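Long-range contacts in histone-lysine N-methyltransferase, H3 lysine-9 specific SUVH6 (Arabidopsis thaliana, PDB 6A5N), which probably methylates histone H3 through its SET domain and binds methylated DNA through its SRA domain: residues A[149-154]-A[209-214]; A[95-100]-A[156-161]. The protein carries 1 engineered substitution. All blocks are in the same frame, centred on the assembly; numbering follows the deposited sequence.

Contact 1 of 2, residues A[149-154]-A[209-214]; sequences PEDQKL and GMNVFK
Gln152 grips the strand beside Val212 through both its backbone and its side chain. Gln152 N donates to Asn211 O at 3.2 Å. The amide oxygen Gln152 OE1 accepts from Phe213 N at 2.6 Å. The bond is nearly straight, at 170°, but the donor stands above the carbonyl plane of the amide. The chain of Gln152 is extended beyond CG (chi2 -171°), which carries the amide across to the strand, where NE2 lies 3.7 Å from Val212 CG2. With an alanine here, Phe213 N would probably lose this acceptor and Val212 CG2 the amide packed against it.

The ring of Phe213 takes the rest of the contact. Its apolar partner is Leu154 CD1, which makes a CH-pi contact over one face, 3.8 Å from the Phe213 ring centroid. The backbone carbon Lys153 C sits at the ring edge. At the other end Met210 CG packs loosely on Pro149 CB at 4.4 Å.

Within the loop Lys153 NZ forms a salt bridge with Glu150 OE1, reached on the syn side.

The contact lays the loop that leads into helix 156-167 along strand 210-219 of the SRA domain. Strand 190-206 pairs with that strand, and Thr130 of strand 126-130 touches both Gln152 and Val212.

Contact 2 of 2, residues A[95-100]-A[156-161]; sequences AGIDYM and TGNLAL. With nucleotides of chain B.
Tyr99 has CG between the backbone N and the carbonyl carbon (chi1 54°), and this sets its ring against Thr156 and Gly157. Ile97 has CG2 anti to the backbone N, which lays that methyl on Gly157, while an extended chi2 of 169° carries CD1 on toward Asn158 and Leu161.

The Tyr99 side chain runs along residues 156-160. Tyr99 CB packs on Ala160 CB at 3.4 Å. Tyr99 CE1 approaches Gly157 N at 3.3 Å. Tyr99 OH reaches Thr156 CB at 3.3 Å. Thr156 O lies over one ring face, displaced toward the rim; it also accepts the helical bond from Ala160 N.

Gly157 lets the strand come close. Ile97 CG2 lies 3.6 Å from Gly157 CA, and a side chain at this glycine would collide with Ile97 CB. Ile97 CD1 meets Leu161 CD1 at 3.9 Å and touches Asn158 OD1, whose hydrogen bond is with Gln132 N.

Just before the strand, Gly96 N donates to OP1 of the 5-methyl-2'-deoxycytidine nucleotide 5CM8 of chain B at 2.7 Å. This phosphate bond is consistent with methylated-DNA binding by the SRA domain. A CB on Gly96 would clash with the base.

The helix packs against the SRA-domain sheet, its 156-161 axis crossing that of strand 97-100 at 68° and 7.9 Å. Strand 105-113 pairs with the same strand, and Tyr129 of strand 126-130 packs on Ile97 and Leu161.

How the contacts relate
Contact 1 is a surface contact, and contact 2 is buried. Both lie in the SRA domain and reach the same mixed sheet, through strand 210-219 in contact 1 and strand 97-102 in contact 2. Contact 1 joins loop to strand with two hydrogen bonds and an aromatic contact. Contact 2 joins helix to strand; between its two segments there is packing alone, and Gly96 N bonds to the DNA. The two meet where the loop 149-154 runs into helix 156-167. There Asn158 ND2 probably bonds to Lys153 O at 3.1 Å and packs on the Phe213 ring. Their segments alternate along the chain; the loop packs on strand 210-219 and the helix after it on strand 97-102.

Contact 1 of 2, residues A[149-154]-A[209-214]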
loop_
_atom_site.group_PDB
_atom_site.type_symbol
_atom_site.label_atom_id
_atom_site.label_comp_id
_atom_site.label_asym_id
_atom_site.label_seq_id
_atom_site.Cartn_x
_atom_site.Cartn_y
_atom_site.Cartn_z
ATOM N N PRO A 149 -5.348 -27.085 31.525
ATOM C CA PRO A 149 -5.287 -27.841 30.268
ATOM C C PRO A 149 -6.417 -28.853 30.123
ATOM O O PRO A 149 -6.418 -29.862 30.828
ATOM C CB PRO A 149 -3.934 -28.551 30.361
ATOM C CG PRO A 149 -3.099 -27.654 31.217
ATOM C CD PRO A 149 -4.047 -27.070 32.230
ATOM N N GLU A 150 -7.346 -28.588 29.208
ATOM C CA GLU A 150 -8.481 -29.476 28.956
ATOM C C GLU A 150 -8.404 -29.997 27.520
ATOM O O GLU A 150 -7.659 -29.454 26.697
ATOM C CB GLU A 150 -9.809 -28.732 29.204
ATOM C CG GLU A 150 -11.094 -29.585 29.117
ATOM C CD GLU A 150 -12.363 -28.774 29.349
ATOM O OE1 GLU A 150 -12.606 -27.814 28.588
ATOM O OE2 GLU A 150 -13.118 -29.105 30.288
ATOM N N ASP A 151 -9.149 -31.056 27.220
ATOM C CA ASP A 151 -9.273 -31.497 25.841
ATOM C C ASP A 151 -10.060 -30.450 25.074
ATOM O O ASP A 151 -10.902 -29.761 25.655
ATOM C CB ASP A 151 -9.965 -32.857 25.751
ATOM C CG ASP A 151 -8.985 -33.996 25.601
ATOM O OD1 ASP A 151 -9.378 -35.162 25.826
ATOM O OD2 ASP A 151 -7.807 -33.720 25.304
ATOM N N GLN A 152 -9.785 -30.312 23.781
ATOM C CA GLN A 152 -10.544 -29.375 22.958
ATOM C C GLN A 152 -11.988 -29.848 22.878
ATOM O O GLN A 152 -12.235 -31.048 22.747
ATOM C CB GLN A 152 -9.944 -29.253 21.553
ATOM C CG GLN A 152 -8.759 -28.298 21.444
ATOM C CD GLN A 152 -8.341 -28.035 20.003
ATOM O OE1 GLN A 152 -8.764 -28.731 19.078
ATOM N NE2 GLN A 152 -7.539 -26.994 19.805
ATOM N N LYS A 153 -12.938 -28.919 22.971
ATOM C CA LYS A 153 -14.353 -29.276 22.850
ATOM C C LYS A 153 -14.889 -28.969 21.450
ATOM O O LYS A 153 -14.499 -27.971 20.828
ATOM C CB LYS A 153 -15.186 -28.548 23.912
ATOM C CG LYS A 153 -15.361 -29.308 25.227
ATOM C CD LYS A 153 -14.781 -28.526 26.415
ATOM C CE LYS A 153 -15.203 -27.052 26.402
ATOM N NZ LYS A 153 -14.986 -26.378 27.708
ATOM N N LEU A 154 -15.774 -29.834 20.957
ATOM C CA LEU A 154 -16.362 -29.665 19.627
ATOM C C LEU A 154 -17.592 -28.749 19.694
ATOM O O LEU A 154 -18.726 -29.189 19.457
ATOM C CB LEU A 154 -16.733 -31.032 19.020
ATOM C CG LEU A 154 -16.891 -31.128 17.493
ATOM C CD1 LEU A 154 -15.603 -30.770 16.793
ATOM C CD2 LEU A 154 -17.341 -32.494 17.047
ATOM N N GLY A 209 -0.419 -32.131 25.825
ATOM C CA GLY A 209 -0.737 -33.431 26.379
ATOM C C GLY A 209 -2.224 -33.694 26.421
ATOM O O GLY A 209 -2.687 -34.660 27.007
ATOM N N MET A 210 -2.989 -32.833 25.781
ATOM C CA MET A 210 -4.418 -33.016 25.735
ATOM C C MET A 210 -4.797 -33.085 24.271
ATOM O O MET A 210 -4.028 -32.658 23.425
ATOM C CB MET A 210 -5.122 -31.865 26.433
ATOM C CG MET A 210 -5.127 -31.977 27.945
ATOM S SD MET A 210 -5.065 -33.675 28.525
ATOM C CE MET A 210 -5.802 -33.515 30.139
ATOM N N ASN A 211 -5.944 -33.674 23.967
ATOM C CA ASN A 211 -6.353 -33.868 22.580
ATOM C C ASN A 211 -6.714 -32.595 21.818
ATOM O O ASN A 211 -7.200 -31.646 22.385
ATOM C CB ASN A 211 -7.477 -34.896 22.499
ATOM C CG ASN A 211 -6.958 -36.317 22.372
ATOM O OD1 ASN A 211 -5.857 -36.546 21.897
ATOM N ND2 ASN A 211 -7.753 -37.273 22.799
ATOM N N VAL A 212 -6.459 -32.596 20.523
ATOM C CA VAL A 212 -6.657 -31.425 19.684
ATOM C C VAL A 212 -7.374 -31.826 18.390
ATOM O O VAL A 212 -7.117 -32.901 17.847
ATOM C CB VAL A 212 -5.292 -30.761 19.376
ATOM C CG1 VAL A 212 -5.216 -30.285 17.946
ATOM C CG2 VAL A 212 -5.038 -29.614 20.323
ATOM N N PHE A 213 -8.290 -30.986 17.913
ATOM C CA PHE A 213 -8.964 -31.237 16.638
ATOM C C PHE A 213 -8.112 -30.747 15.470
ATOM O O PHE A 213 -7.335 -29.795 15.618
ATOM C CB PHE A 213 -10.340 -30.564 16.602
ATOM C CG PHE A 213 -11.343 -31.174 17.544
ATOM C CD1 PHE A 213 -12.077 -30.376 18.409
ATOM C CD2 PHE A 213 -11.574 -32.546 17.545
ATOM C CE1 PHE A 213 -13.006 -30.931 19.278
ATOM C CE2 PHE A 213 -12.504 -33.106 18.408
ATOM C CZ PHE A 213 -13.218 -32.294 19.273
ATOM N N LYS A 214 -8.257 -31.404 14.318
ATOM C CA LYS A 214 -7.536 -31.039 13.096
ATOM C C LYS A 214 -8.484 -31.091 11.903
ATOM O O LYS A 214 -9.289 -32.009 11.807
ATOM C CB LYS A 214 -6.339 -31.975 12.880
ATOM C CG LYS A 214 -5.199 -31.777 13.881
ATOM C CD LYS A 214 -3.961 -31.237 13.185
ATOM C CE LYS A 214 -3.233 -30.194 14.027
ATOM N NZ LYS A 214 -1.814 -29.985 13.584
#

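Contact 2 of 2, residues A[95-100]-A[156-161]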
loop_
_atom_site.group_PDB
_atom_site.type_symbol
_atom_site.label_atom_id
_atom_site.label_comp_id
_atom_site.label_asym_id
_atom_site.label_seq_id
_atom_site.Cartn_x
_atom_site.Cartn_y
_atom_site.Cartn_z
ATOM N N ALA A 95 -10.022 -14.065 17.319
ATOM C CA ALA A 95 -10.231 -15.513 17.097
ATOM C C ALA A 95 -10.022 -15.963 15.657
ATOM O O ALA A 95 -10.348 -15.239 14.714
ATOM C CB ALA A 95 -11.631 -15.918 17.546
ATOM N N GLY A 96 -9.506 -17.177 15.499
ATOM C CA GLY A 96 -9.267 -17.738 14.181
ATOM C C GLY A 96 -10.506 -18.154 13.408
ATOM O O GLY A 96 -10.526 -18.073 12.173
ATOM N N ILE A 97 -11.547 -18.590 14.105
ATOM C CA ILE A 97 -12.723 -19.116 13.405
ATOM C C ILE A 97 -13.957 -18.220 13.483
ATOM O O ILE A 97 -14.423 -17.892 14.586
ATOM C CB ILE A 97 -13.123 -20.501 13.947
ATOM C CG1 ILE A 97 -11.933 -21.458 13.922
ATOM C CG2 ILE A 97 -14.281 -21.056 13.116
ATOM C CD1 ILE A 97 -12.170 -22.772 14.695
ATOM N N ASP A 98 -14.496 -17.861 12.317
ATOM C CA ASP A 98 -15.761 -17.144 12.208
ATOM C C ASP A 98 -16.820 -18.037 11.543
ATOM O O ASP A 98 -16.543 -18.703 10.515
ATOM C CB ASP A 98 -15.565 -15.842 11.419
ATOM C CG ASP A 98 -16.760 -14.887 11.530
ATOM O OD1 ASP A 98 -17.569 -15.043 12.477
ATOM O OD2 ASP A 98 -16.862 -13.960 10.684
ATOM N N TYR A 99 -18.022 -18.035 12.125
ATOM C CA TYR A 99 -19.117 -18.893 11.662
ATOM C C TYR A 99 -20.477 -18.200 11.667
ATOM O O TYR A 99 -20.636 -17.130 12.265
ATOM C CB TYR A 99 -19.200 -20.164 12.517
ATOM C CG TYR A 99 -19.310 -19.962 14.018
ATOM C CD1 TYR A 99 -18.184 -20.018 14.832
ATOM C CD2 TYR A 99 -20.538 -19.742 14.624
ATOM C CE1 TYR A 99 -18.277 -19.854 16.190
ATOM C CE2 TYR A 99 -20.635 -19.575 15.993
ATOM C CZ TYR A 99 -19.500 -19.635 16.763
ATOM O OH TYR A 99 -19.593 -19.473 18.121
ATOM N N MET A 100 -21.456 -18.814 11.008
ATOM C CA MET A 100 -22.807 -18.252 10.957
ATOM C C MET A 100 -23.880 -19.336 10.811
ATOM O O MET A 100 -23.581 -20.521 10.588
ATOM C CB MET A 100 -22.929 -17.248 9.805
ATOM C CG MET A 100 -22.924 -17.889 8.439
ATOM S SD MET A 100 -23.019 -16.748 7.044
ATOM C CE MET A 100 -24.756 -16.827 6.618
ATOM N N THR A 156 -18.934 -24.289 19.118
ATOM C CA THR A 156 -18.666 -23.017 18.429
ATOM C C THR A 156 -17.910 -23.151 17.116
ATOM O O THR A 156 -18.421 -23.727 16.165
ATOM C CB THR A 156 -17.862 -22.055 19.310
ATOM O OG1 THR A 156 -16.567 -22.618 19.555
ATOM C CG2 THR A 156 -18.574 -21.802 20.636
ATOM N N GLY A 157 -16.684 -22.629 17.086
ATOM C CA GLY A 157 -15.872 -22.653 15.883
ATOM C C GLY A 157 -15.472 -24.037 15.406
ATOM O O GLY A 157 -15.563 -24.334 14.211
ATOM N N ASN A 158 -15.018 -24.881 16.329
ATOM C CA ASN A 158 -14.611 -26.235 15.991
ATOM C C ASN A 158 -15.798 -27.012 15.428
ATOM O O ASN A 158 -15.680 -27.704 14.401
ATOM C CB ASN A 158 -14.032 -26.958 17.219
ATOM C CG ASN A 158 -12.766 -26.302 17.760
ATOM O OD1 ASN A 158 -12.163 -25.453 17.105
ATOM N ND2 ASN A 158 -12.327 -26.746 18.930
ATOM N N LEU A 159 -16.943 -26.895 16.101
ATOM C CA LEU A 159 -18.189 -27.491 15.624
ATOM C C LEU A 159 -18.568 -26.948 14.255
ATOM O O LEU A 159 -18.990 -27.692 13.385
ATOM C CB LEU A 159 -19.336 -27.236 16.615
ATOM C CG LEU A 159 -20.743 -27.652 16.136
ATOM C CD1 LEU A 159 -20.749 -29.121 15.804
ATOM C CD2 LEU A 159 -21.864 -27.347 17.130
ATOM N N ALA A 160 -18.414 -25.646 14.066
ATOM C CA ALA A 160 -18.820 -25.029 12.814
ATOM C C ALA A 160 -17.961 -25.531 11.662
ATOM O O ALA A 160 -18.472 -25.803 10.568
ATOM C CB ALA A 160 -18.741 -23.533 12.925
ATOM N N LEU A 161 -16.658 -25.654 11.908
ATOM C CA LEU A 161 -15.747 -26.185 10.907
ATOM C C LEU A 161 -16.055 -27.652 10.625
ATOM O O LEU A 161 -15.842 -28.136 9.504
ATOM C CB LEU A 161 -14.298 -26.028 11.361
ATOM C CG LEU A 161 -13.475 -24.909 10.718
ATOM C CD1 LEU A 161 -12.074 -24.807 11.330
ATOM C CD2 LEU A 161 -13.381 -25.101 9.212
ATOM N N1 5CM B 8 -5.121 -18.941 15.100
ATOM C C2 5CM B 8 -4.101 -19.496 14.416
ATOM N N3 5CM B 8 -4.197 -20.819 13.979
ATOM C C4 5CM B 8 -5.288 -21.616 14.356
ATOM C C5 5CM B 8 -6.293 -21.083 15.143
ATOM C C5A 5CM B 8 -7.380 -21.841 15.532
ATOM C C6 5CM B 8 -6.188 -19.758 15.536
ATOM O O2 5CM B 8 -3.160 -18.807 14.052
ATOM N N4 5CM B 8 -5.422 -22.890 13.999
ATOM C "C1'" 5CM B 8 -5.183 -17.585 15.728
ATOM C "C2'" 5CM B 8 -6.212 -16.606 16.008
ATOM C "C3'" 5CM B 8 -5.017 -15.636 16.628
ATOM C "C4'" 5CM B 8 -4.465 -16.534 17.750
ATOM O "O4'" 5CM B 8 -4.400 -17.734 16.936
ATOM O "O3'" 5CM B 8 -3.981 -15.256 15.683
ATOM C "C5'" 5CM B 8 -5.919 -16.383 18.214
ATOM O "O5'" 5CM B 8 -6.249 -17.589 18.917
ATOM P P 5CM B 8 -7.759 -18.188 19.055
ATOM O OP1 5CM B 8 -8.422 -18.332 17.740
ATOM O OP2 5CM B 8 -7.709 -19.336 19.985
ATOM P P DT B 7 -11.066 -19.657 24.221
ATOM O OP1 DT B 7 -10.863 -20.977 23.578
ATOM O OP2 DT B 7 -10.451 -19.352 25.534
ATOM O "O5'" DT B 7 -10.597 -18.511 23.209
ATOM C "C5'" DT B 7 -11.156 -18.452 21.905
ATOM C "C4'" DT B 7 -10.549 -17.313 21.109
ATOM O "O4'" DT B 7 -11.029 -16.053 21.628
ATOM C "C3'" DT B 7 -9.021 -17.245 21.141
ATOM O "O3'" DT B 7 -8.540 -17.026 19.828
ATOM C "C2'" DT B 7 -8.731 -16.055 22.058
ATOM C "C1'" DT B 7 -9.941 -15.171 21.802
ATOM N N1 DT B 7 -10.272 -14.248 22.929
ATOM C C2 DT B 7 -10.952 -13.089 22.653
ATOM O O2 DT B 7 -11.288 -12.763 21.527
ATOM N N3 DT B 7 -11.225 -12.317 23.740
ATOM C C4 DT B 7 -10.909 -12.571 25.047
ATOM O O4 DT B 7 -11.217 -11.798 25.946
ATOM C C5 DT B 7 -10.202 -13.813 25.284
ATOM C C7 DT B 7 -9.800 -14.201 26.681
ATOM C C6 DT B 7 -9.921 -14.586 24.222
#